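Local coordinates for uncharacterized protein (Pseudomonas aeruginosa, PDB 4O5P), which probably hydrolyses membrane phospholipids as a phospholipase effector, Tle1, delivered by the type VI secretion system, at residues Thr183-Thr186 against Leu187-Gly190; Asn248-Gln251 against Glu252-Val256; His409-Ala412 against Glu413-Ala417; Gln625-Arg628 against Asp629-Arg633. All coordinates share one frame; numbering follows the deposited sequence.

Contact 1 of 4, residues Thr183-Thr186 against Leu187-Gly190; sequences TVST and LTGG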
loop_
_atom_site.group_PDB
_atom_site.type_symbol
_atom_site.label_atom_id
_atom_site.label_comp_id
_atom_site.label_asym_id
_atom_site.label_seq_id
_atom_site.Cartn_x
_atom_site.Cartn_y
_atom_site.Cartn_z
ATOM N N THR A 183 17.378 11.783 -7.408
ATOM C CA THR A 183 17.049 12.804 -8.399
ATOM C C THR A 183 17.729 12.558 -9.752
ATOM O O THR A 183 18.583 11.673 -9.895
ATOM C CB THR A 183 17.387 14.239 -7.923
ATOM O OG1 THR A 183 16.699 15.182 -8.754
ATOM C CG2 THR A 183 18.899 14.505 -7.987
ATOM N N VAL A 184 17.322 13.350 -10.743
ATOM C CA VAL A 184 17.972 13.364 -12.043
ATOM C C VAL A 184 18.403 14.794 -12.310
ATOM O O VAL A 184 17.591 15.711 -12.194
ATOM C CB VAL A 184 17.015 12.914 -13.152
ATOM C CG1 VAL A 184 17.746 12.835 -14.482
ATOM C CG2 VAL A 184 16.397 11.565 -12.797
ATOM N N SER A 185 19.676 14.994 -12.638
ATOM C CA SER A 185 20.166 16.329 -12.976
ATOM C C SER A 185 20.673 16.378 -14.420
ATOM O O SER A 185 21.274 15.417 -14.916
ATOM C CB SER A 185 21.274 16.778 -12.017
ATOM O OG SER A 185 22.540 16.303 -12.428
ATOM N N THR A 186 20.423 17.509 -15.078
ATOM C CA THR A 186 20.869 17.749 -16.450
ATOM C C THR A 186 22.377 17.548 -16.586
ATOM O O THR A 186 22.871 17.125 -17.624
ATOM C CB THR A 186 20.497 19.181 -16.888
ATOM O OG1 THR A 186 21.059 20.128 -15.967
ATOM C CG2 THR A 186 18.980 19.350 -16.896
ATOM N N LEU A 187 23.100 17.824 -15.509
ATOM C CA LEU A 187 24.557 17.745 -15.529
ATOM C C LEU A 187 25.142 16.340 -15.345
ATOM O O LEU A 187 26.115 15.973 -16.017
ATOM C CB LEU A 187 25.122 18.660 -14.448
ATOM C CG LEU A 187 26.594 19.015 -14.580
ATOM C CD1 LEU A 187 26.889 19.482 -15.999
ATOM C CD2 LEU A 187 26.957 20.094 -13.553
ATOM N N THR A 188 24.575 15.572 -14.419
ATOM C CA THR A 188 25.159 14.286 -14.035
ATOM C C THR A 188 24.231 13.077 -14.213
ATOM O O THR A 188 24.662 11.938 -14.027
ATOM C CB THR A 188 25.661 14.306 -12.563
ATOM O OG1 THR A 188 24.654 14.874 -11.714
ATOM C CG2 THR A 188 26.947 15.117 -12.434
ATOM N N GLY A 189 22.963 13.315 -14.544
ATOM C CA GLY A 189 22.012 12.225 -14.718
ATOM C C GLY A 189 21.466 11.708 -13.397
ATOM O O GLY A 189 21.068 12.496 -12.534
ATOM N N GLY A 190 21.438 10.389 -13.234
ATOM C CA GLY A 190 20.901 9.789 -12.025
ATOM C C GLY A 190 21.781 10.021 -10.810
ATOM O O GLY A 190 23.012 9.988 -10.903
#

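Contact 2 of 4, residues Asn248-Gln251 against Glu252-Val256; sequences NWLQ and ELTRV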
loop_
_atom_site.group_PDB
_atom_site.type_symbol
_atom_site.label_atom_id
_atom_site.label_comp_id
_atom_site.label_asym_id
_atom_site.label_seq_id
_atom_site.Cartn_x
_atom_site.Cartn_y
_atom_site.Cartn_z
ATOM N N ASN A 248 12.840 -6.433 5.834
ATOM C CA ASN A 248 14.132 -6.716 5.186
ATOM C C ASN A 248 15.308 -5.808 5.589
ATOM O O ASN A 248 16.414 -6.295 5.867
ATOM C CB ASN A 248 13.989 -6.751 3.658
ATOM C CG ASN A 248 13.394 -8.057 3.170
ATOM O OD1 ASN A 248 13.850 -9.137 3.552
ATOM N ND2 ASN A 248 12.341 -7.969 2.361
ATOM N N TRP A 249 15.095 -4.497 5.595
ATOM C CA TRP A 249 16.137 -3.564 6.044
ATOM C C TRP A 249 16.535 -3.803 7.513
ATOM O O TRP A 249 17.696 -3.621 7.914
ATOM C CB TRP A 249 15.687 -2.108 5.830
ATOM C CG TRP A 249 15.459 -1.760 4.379
ATOM C CD1 TRP A 249 15.593 -2.598 3.294
ATOM C CD2 TRP A 249 15.057 -0.485 3.849
ATOM N NE1 TRP A 249 15.299 -1.915 2.135
ATOM C CE2 TRP A 249 14.962 -0.623 2.445
ATOM C CE3 TRP A 249 14.772 0.759 4.422
ATOM C CZ2 TRP A 249 14.599 0.439 1.609
ATOM C CZ3 TRP A 249 14.410 1.818 3.588
ATOM C CH2 TRP A 249 14.317 1.644 2.198
ATOM N N LEU A 250 15.577 -4.241 8.317
ATOM C CA LEU A 250 15.856 -4.501 9.715
ATOM C C LEU A 250 16.704 -5.764 9.815
ATOM O O LEU A 250 17.682 -5.817 10.581
ATOM C CB LEU A 250 14.563 -4.626 10.505
ATOM C CG LEU A 250 14.709 -4.957 11.990
ATOM C CD1 LEU A 250 15.553 -3.893 12.704
ATOM C CD2 LEU A 250 13.337 -5.070 12.623
ATOM N N GLN A 251 16.343 -6.769 9.024
ATOM C CA GLN A 251 17.099 -8.015 9.031
ATOM C C GLN A 251 18.536 -7.771 8.606
ATOM O O GLN A 251 19.468 -8.277 9.243
ATOM C CB GLN A 251 16.466 -9.054 8.113
ATOM C CG GLN A 251 17.132 -10.402 8.223
ATOM C CD GLN A 251 16.632 -11.391 7.194
ATOM O OE1 GLN A 251 16.199 -11.009 6.096
ATOM N NE2 GLN A 251 16.694 -12.676 7.536
ATOM N N GLU A 252 18.697 -6.997 7.535
ATOM C CA GLU A 252 20.005 -6.587 7.047
ATOM C C GLU A 252 20.808 -5.867 8.144
ATOM O O GLU A 252 22.006 -6.119 8.316
ATOM C CB GLU A 252 19.835 -5.694 5.798
ATOM C CG GLU A 252 20.441 -4.294 5.935
ATOM C CD GLU A 252 19.682 -3.202 5.165
ATOM O OE1 GLU A 252 19.387 -3.407 3.948
ATOM O OE2 GLU A 252 19.403 -2.132 5.784
ATOM N N LEU A 253 20.145 -4.981 8.889
ATOM C CA LEU A 253 20.821 -4.203 9.932
ATOM C C LEU A 253 21.240 -5.007 11.167
ATOM O O LEU A 253 22.207 -4.651 11.857
ATOM C CB LEU A 253 19.916 -3.072 10.396
ATOM C CG LEU A 253 20.037 -1.768 9.621
ATOM C CD1 LEU A 253 18.799 -0.914 9.836
ATOM C CD2 LEU A 253 21.281 -1.029 10.079
ATOM N N THR A 254 20.500 -6.068 11.462
ATOM C CA THR A 254 20.656 -6.744 12.744
ATOM C C THR A 254 21.256 -8.144 12.640
ATOM O O THR A 254 21.637 -8.745 13.654
ATOM C CB THR A 254 19.303 -6.825 13.462
ATOM O OG1 THR A 254 18.375 -7.528 12.633
ATOM C CG2 THR A 254 18.770 -5.419 13.758
ATOM N N ARG A 255 21.302 -8.678 11.423
ATOM C CA ARG A 255 21.954 -9.959 11.180
ATOM C C ARG A 255 23.422 -9.859 11.605
ATOM O O ARG A 255 24.211 -9.128 11.002
ATOM C CB ARG A 255 21.834 -10.363 9.704
ATOM C CG ARG A 255 22.734 -11.527 9.275
ATOM C CD ARG A 255 22.496 -11.961 7.828
ATOM N NE ARG A 255 21.688 -13.175 7.779
ATOM C CZ ARG A 255 20.397 -13.197 7.469
ATOM N NH1 ARG A 255 19.783 -12.063 7.146
ATOM N NH2 ARG A 255 19.725 -14.344 7.470
ATOM N N VAL A 256 23.784 -10.575 12.661
ATOM C CA VAL A 256 25.141 -10.461 13.183
ATOM C C VAL A 256 25.903 -11.673 12.717
ATOM O O VAL A 256 26.797 -11.556 11.880
ATOM C CB VAL A 256 25.194 -10.248 14.719
ATOM C CG1 VAL A 256 24.173 -11.110 15.442
ATOM C CG2 VAL A 256 26.595 -10.504 15.241
#

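Contact 3 of 4, residues His409-Ala412 against Glu413-Ala417; sequences HMYA and EAFEA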
loop_
_atom_site.group_PDB
_atom_site.type_symbol
_atom_site.label_atom_id
_atom_site.label_comp_id
_atom_site.label_asym_id
_atom_site.label_seq_id
_atom_site.Cartn_x
_atom_site.Cartn_y
_atom_site.Cartn_z
ATOM N N HIS A 409 -10.172 -10.668 11.818
ATOM C CA HIS A 409 -9.346 -11.821 11.527
ATOM C C HIS A 409 -7.917 -11.456 11.920
ATOM O O HIS A 409 -7.229 -12.235 12.609
ATOM C CB HIS A 409 -9.470 -12.220 10.051
ATOM C CG HIS A 409 -8.633 -13.397 9.655
ATOM N ND1 HIS A 409 -8.600 -13.881 8.365
ATOM C CD2 HIS A 409 -7.793 -14.185 10.374
ATOM C CE1 HIS A 409 -7.771 -14.910 8.305
ATOM N NE2 HIS A 409 -7.263 -15.109 9.509
HETATM N N MSE A 410 -7.505 -10.238 11.556
HETATM C CA MSE A 410 -6.112 -9.876 11.715
HETATM C C MSE A 410 -5.878 -9.813 13.204
HETATM O O MSE A 410 -4.863 -10.320 13.716
HETATM C CB MSE A 410 -5.795 -8.523 11.045
HETATM C CG MSE A 410 -4.306 -8.184 11.114
HETATM SE SE MSE A 410 -3.247 -9.411 10.021
HETATM C CE MSE A 410 -3.516 -8.507 8.329
ATOM N N TYR A 411 -6.877 -9.273 13.905
ATOM C CA TYR A 411 -6.773 -9.119 15.338
ATOM C C TYR A 411 -6.490 -10.482 15.947
ATOM O O TYR A 411 -5.533 -10.644 16.726
ATOM C CB TYR A 411 -8.071 -8.528 15.891
ATOM C CG TYR A 411 -8.110 -8.440 17.389
ATOM C CD1 TYR A 411 -7.639 -7.319 18.055
ATOM C CD2 TYR A 411 -8.636 -9.482 18.143
ATOM C CE1 TYR A 411 -7.691 -7.246 19.449
ATOM C CE2 TYR A 411 -8.687 -9.420 19.510
ATOM C CZ TYR A 411 -8.216 -8.314 20.164
ATOM O OH TYR A 411 -8.279 -8.292 21.545
ATOM N N ALA A 412 -7.275 -11.479 15.536
ATOM C CA ALA A 412 -7.197 -12.782 16.184
ATOM C C ALA A 412 -5.814 -13.348 15.939
ATOM O O ALA A 412 -5.170 -13.869 16.870
ATOM C CB ALA A 412 -8.278 -13.724 15.660
ATOM N N GLU A 413 -5.325 -13.180 14.706
ATOM C CA GLU A 413 -4.035 -13.754 14.336
ATOM C C GLU A 413 -2.990 -13.110 15.217
ATOM O O GLU A 413 -2.174 -13.805 15.830
ATOM C CB GLU A 413 -3.707 -13.500 12.853
ATOM C CG GLU A 413 -4.661 -14.204 11.877
ATOM C CD GLU A 413 -4.288 -15.647 11.667
ATOM O OE1 GLU A 413 -4.902 -16.286 10.778
ATOM O OE2 GLU A 413 -3.366 -16.142 12.376
ATOM N N ALA A 414 -3.088 -11.790 15.356
ATOM C CA ALA A 414 -2.070 -11.048 16.071
ATOM C C ALA A 414 -2.159 -11.460 17.534
ATOM O O ALA A 414 -1.137 -11.677 18.191
ATOM C CB ALA A 414 -2.275 -9.558 15.898
ATOM N N PHE A 415 -3.381 -11.632 18.025
ATOM C CA PHE A 415 -3.547 -11.966 19.431
ATOM C C PHE A 415 -2.930 -13.345 19.686
ATOM O O PHE A 415 -2.298 -13.582 20.727
ATOM C CB PHE A 415 -5.027 -11.919 19.826
ATOM C CG PHE A 415 -5.255 -11.808 21.307
ATOM C CD1 PHE A 415 -5.316 -10.566 21.921
ATOM C CD2 PHE A 415 -5.391 -12.952 22.089
ATOM C CE1 PHE A 415 -5.525 -10.455 23.290
ATOM C CE2 PHE A 415 -5.592 -12.851 23.465
ATOM C CZ PHE A 415 -5.656 -11.601 24.066
ATOM N N GLU A 416 -3.073 -14.234 18.706
ATOM C CA GLU A 416 -2.583 -15.593 18.851
ATOM C C GLU A 416 -1.078 -15.574 18.882
ATOM O O GLU A 416 -0.451 -16.444 19.499
ATOM C CB GLU A 416 -3.013 -16.452 17.660
ATOM C CG GLU A 416 -3.874 -17.658 17.985
ATOM C CD GLU A 416 -3.357 -18.485 19.147
ATOM O OE1 GLU A 416 -3.667 -18.135 20.303
ATOM O OE2 GLU A 416 -2.654 -19.489 18.905
ATOM N N ALA A 417 -0.486 -14.587 18.210
ATOM C CA ALA A 417 0.963 -14.595 18.048
ATOM C C ALA A 417 1.652 -13.832 19.168
ATOM O O ALA A 417 2.879 -13.712 19.188
ATOM C CB ALA A 417 1.357 -14.051 16.665
#

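Contact 4 of 4, residues Gln625-Arg628 against Asp629-Arg633; sequences QIHR and DGSAR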
loop_
_atom_site.group_PDB
_atom_site.type_symbol
_atom_site.label_atom_id
_atom_site.label_comp_id
_atom_site.label_asym_id
_atom_site.label_seq_id
_atom_site.Cartn_x
_atom_site.Cartn_y
_atom_site.Cartn_z
ATOM N N GLN A 625 -11.809 -13.812 -21.750
ATOM C CA GLN A 625 -12.073 -14.748 -20.657
ATOM C C GLN A 625 -13.003 -14.106 -19.616
ATOM O O GLN A 625 -13.933 -14.746 -19.127
ATOM C CB GLN A 625 -10.757 -15.198 -20.019
ATOM C CG GLN A 625 -10.880 -16.382 -19.053
ATOM C CD GLN A 625 -9.521 -16.919 -18.658
ATOM O OE1 GLN A 625 -8.927 -17.735 -19.370
ATOM N NE2 GLN A 625 -9.004 -16.440 -17.535
ATOM N N ILE A 626 -12.762 -12.838 -19.291
ATOM C CA ILE A 626 -13.599 -12.154 -18.317
ATOM C C ILE A 626 -15.036 -12.033 -18.844
ATOM O O ILE A 626 -15.992 -12.287 -18.121
ATOM C CB ILE A 626 -13.025 -10.775 -17.953
ATOM C CG1 ILE A 626 -11.760 -10.946 -17.101
ATOM C CG2 ILE A 626 -14.036 -9.939 -17.145
ATOM C CD1 ILE A 626 -10.944 -9.664 -16.935
ATOM N N HIS A 627 -15.171 -11.659 -20.107
ATOM C CA HIS A 627 -16.486 -11.525 -20.715
ATOM C C HIS A 627 -17.242 -12.853 -20.677
ATOM O O HIS A 627 -18.387 -12.908 -20.224
ATOM C CB HIS A 627 -16.338 -11.021 -22.144
ATOM C CG HIS A 627 -17.553 -10.338 -22.674
ATOM N ND1 HIS A 627 -18.660 -11.030 -23.113
ATOM C CD2 HIS A 627 -17.824 -9.024 -22.866
ATOM C CE1 HIS A 627 -19.565 -10.169 -23.550
ATOM N NE2 HIS A 627 -19.083 -8.948 -23.413
ATOM N N ARG A 628 -16.587 -13.924 -21.118
ATOM C CA ARG A 628 -17.198 -15.266 -21.108
ATOM C C ARG A 628 -17.539 -15.850 -19.725
ATOM O O ARG A 628 -18.697 -16.257 -19.493
ATOM C CB ARG A 628 -16.319 -16.253 -21.887
ATOM C CG ARG A 628 -16.067 -15.821 -23.317
ATOM C CD ARG A 628 -15.433 -16.942 -24.126
ATOM N NE ARG A 628 -14.333 -16.478 -24.968
ATOM C CZ ARG A 628 -14.493 -15.777 -26.086
ATOM N NH1 ARG A 628 -15.710 -15.442 -26.494
ATOM N NH2 ARG A 628 -13.437 -15.403 -26.800
ATOM N N ASP A 629 -16.538 -15.939 -18.839
ATOM C CA ASP A 629 -16.743 -16.388 -17.450
ATOM C C ASP A 629 -17.830 -15.545 -16.779
ATOM O O ASP A 629 -18.758 -16.078 -16.158
ATOM C CB ASP A 629 -15.477 -16.245 -16.571
ATOM C CG ASP A 629 -14.284 -17.101 -17.024
ATOM O OD1 ASP A 629 -14.393 -17.947 -17.942
ATOM O OD2 ASP A 629 -13.197 -16.904 -16.426
ATOM N N GLY A 630 -17.678 -14.226 -16.863
ATOM C CA GLY A 630 -18.665 -13.299 -16.340
ATOM C C GLY A 630 -20.099 -13.557 -16.792
ATOM O O GLY A 630 -21.021 -13.644 -15.968
ATOM N N SER A 631 -20.302 -13.680 -18.097
ATOM C CA SER A 631 -21.639 -13.943 -18.626
ATOM C C SER A 631 -22.210 -15.285 -18.111
ATOM O O SER A 631 -23.394 -15.375 -17.645
ATOM C CB SER A 631 -21.579 -13.927 -20.153
ATOM O OG SER A 631 -21.124 -12.666 -20.614
ATOM N N ALA A 632 -21.403 -16.317 -18.176
ATOM C CA ALA A 632 -21.790 -17.630 -17.670
ATOM C C ALA A 632 -22.214 -17.584 -16.209
ATOM O O ALA A 632 -23.275 -18.018 -15.884
ATOM C CB ALA A 632 -20.710 -18.683 -17.921
ATOM N N ARG A 633 -21.404 -16.953 -15.373
ATOM C CA ARG A 633 -21.769 -16.719 -13.981
ATOM C C ARG A 633 -23.009 -15.872 -13.777
ATOM O O ARG A 633 -23.778 -16.160 -12.947
ATOM C CB ARG A 633 -20.624 -16.208 -13.132
ATOM C CG ARG A 633 -20.975 -16.115 -11.674
ATOM C CD ARG A 633 -20.765 -17.440 -10.986
ATOM N NE ARG A 633 -21.135 -17.482 -9.597
ATOM C CZ ARG A 633 -20.314 -17.585 -8.559
ATOM N NH1 ARG A 633 -19.013 -17.645 -8.700
ATOM N NH2 ARG A 633 -20.835 -17.636 -7.357
#

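Contact 1 of 4, residues Thr183-Thr186 against Leu187-Gly190
The hydroxyls of S185 and T188 meet across the turn, S185 OG lying 2.6 Å from T188 OG1, a short hydrogen bond in which either oxygen may be the donor. Both oxygens sit between their own backbone N and carbonyl carbon (chi1 85° for S185, 47° for T188), which places the two oxygens within bonding reach of each other. Next to this pair the backbones are joined twice at one residue: S185 N donates to G189 O at 2.9 Å with a nearly straight N-H...O angle of 164°, and G189 N returns a bond to S185 O at 2.7 Å. T188 N adds a weak bond to the same carbonyl oxygen, S185 O, at 3.3 Å. With T188 and G189 both facing S185, the two short antiparallel strands 184-185 and 189-190 form a beta hairpin that carries a classic beta bulge at its turn. G189 takes a positive phi within the bulge. One step further from the turn, V184 and G190 make the non-hydrogen-bonded pair, where V184 CA approaches G189 O at 3.3 Å in a CA-H...O contact. V184 CG1, trans to the backbone N, lies 3.9 Å from G189 O, and the valine side chain also packs on L606 and M712. T186, at the start of the turn, rests against L809, Q812 and Q813 of helix 803-814, and its backbone is hydrogen-bonded to A796.

Contact 2 of 4, residues Asn248-Gln251 against Glu252-Val256
N248 opens the last two turns of helix 238-254 by accepting E252 N at 2.9 Å through its carbonyl O, while its side-chain ND2 is held by the carbonyls of T305 and R307. W249 and E252 lie alongside each other and point the same way, the carboxylate only 15° from the plane of the indole; E252 OE2 comes to 3.7 Å from W249 CB. R199 serves both, through a salt bridge to E252 OE1 and a cation-pi contact with W249, so one guanidinium probably offsets the glutamate charge beside the ring. L250 takes part at both ends: its CD1 touches T254 CG2 at 3.7 Å, and its carbonyl O receives T254 OG1 at 2.8 Å from above the carbonyl plane. Q251, extended from CG outward, runs beside R255, with Q251 NE2 at the edge of the guanidinium and 3.2 Å from R255 NH1. These are two donors, and Q251 NE2 is instead bonded to D310 O. Q251 O accepts R255 N at 2.9 Å as the helix ends. Around this helix end, W249 packs on helix 139-162, L253 on L203 of helix 195-219, and L250 and T254 on I272 of strand 270-280.

Contact 3 of 4, residues His409-Ala412 against Glu413-Ala417
H409 and E413, one turn apart on helix 403-416, are joined by a hydrogen bond from H409 NE2 to E413 OE1 at 2.9 Å. The imidazole is carried out with CG trans to the backbone N, and the glutamate chain folds at chi2 (-82°) to bring its carboxylate alongside, both side chains pointing the same way. Ring and carboxylate planes are 34° apart; OE1 sits at the ring edge, slightly out of the imidazole plane, and offers its anti lone pair, the one away from OE2. That leaves OE2 for a salt bridge to R330, while H409 ND1 is bonded to Y375 OH. Both ring nitrogens are therefore engaged, which fixes the rotation of the buried imidazole, and R330 would probably favour the charged form of the glutamate. E413 CG also packs at 3.5 Å from H409 CD2.

On another side of the helix, Y411 and F415 leave in the same direction. Their planes are 24° apart, but the rings are slid so far, with centroids 5.8 Å apart, that they barely overlap. The touching is done by the outer part of the tyrosine: F415 CD1 lies 3.8 Å from Y411 OH and 4.1 Å from Y411 CZ. The hydroxyl is hydrogen-bonded to Q422 O.

Backbone i to i+4 bonds, such as F415 N to Y411 O at 2.7 Å, run along the helix. The helix lies on the central sheet, with selenomethionine M410 and E413 against F276 of strand 270-280 and V332 of strand 331-336, H409 on L334, and F415 against helix 24-34.

Contact 4 of 4, residues Gln625-Arg628 against Asp629-Arg633
S631 turns its hydroxyl back onto the preceding turn of helix 616-637, where S631 OG donates to H627 O at 2.8 Å. This is the intrahelical serine-to-carbonyl bond, and with chi1 at -60° OG lies beside its own backbone N, so both can serve the same acceptor. S631 N reaches H627 O at 3.0 Å, and the two donors come from opposite faces of the carbonyl plane, gripping one oxygen in a fork. The helix belongs to the C-terminal family region of the Tle1-like effectors. H627 sets off away from the following turn at CB, yet its ND1 comes to 3.9 Å from S631 OG. Y586 gathers both residues: its ring stacks on the imidazole, its carbonyl O takes H627 NE2, and its hydroxyl is bonded to S631 OG.

Q625 and D629 meet at a slant on another side of the helix. The contact is through the aliphatic part of the glutamine, Q625 CG lying 3.5 Å from D629 OD2, and the carboxylate is held by a salt bridge from that same oxygen to R474 of helix 469-487. That salt bridge would probably favour the charged form of D629; R474 also touches Q625. I626 packs on T481 of the same neighbouring helix. At the buried G630, G630 N donates to I626 O at 2.9 Å.

Overall arrangement
Contacts 2, 3 and 4 each join successive turns of one helix, whereas contact 1 is a small hairpin at the surface, 29 Å from the centre of the chain. Contact 3 is the most buried, set against the central sheet of an alpha/beta-hydrolase-like domain; contact 2 is partly buried on a helix that packs against strand 270-280, the strand that contact 3 also touches. Their centres are about 25 Å apart. Contact 4, partly buried as well, belongs to the C-terminal region and lies about 47 Å from contact 2 between centres, across the chain's centre. Paired hydroxyls mark the hairpin, while each of the three helical contacts contains a carboxylate whose arginine partner lies outside the contact, elsewhere in the fold.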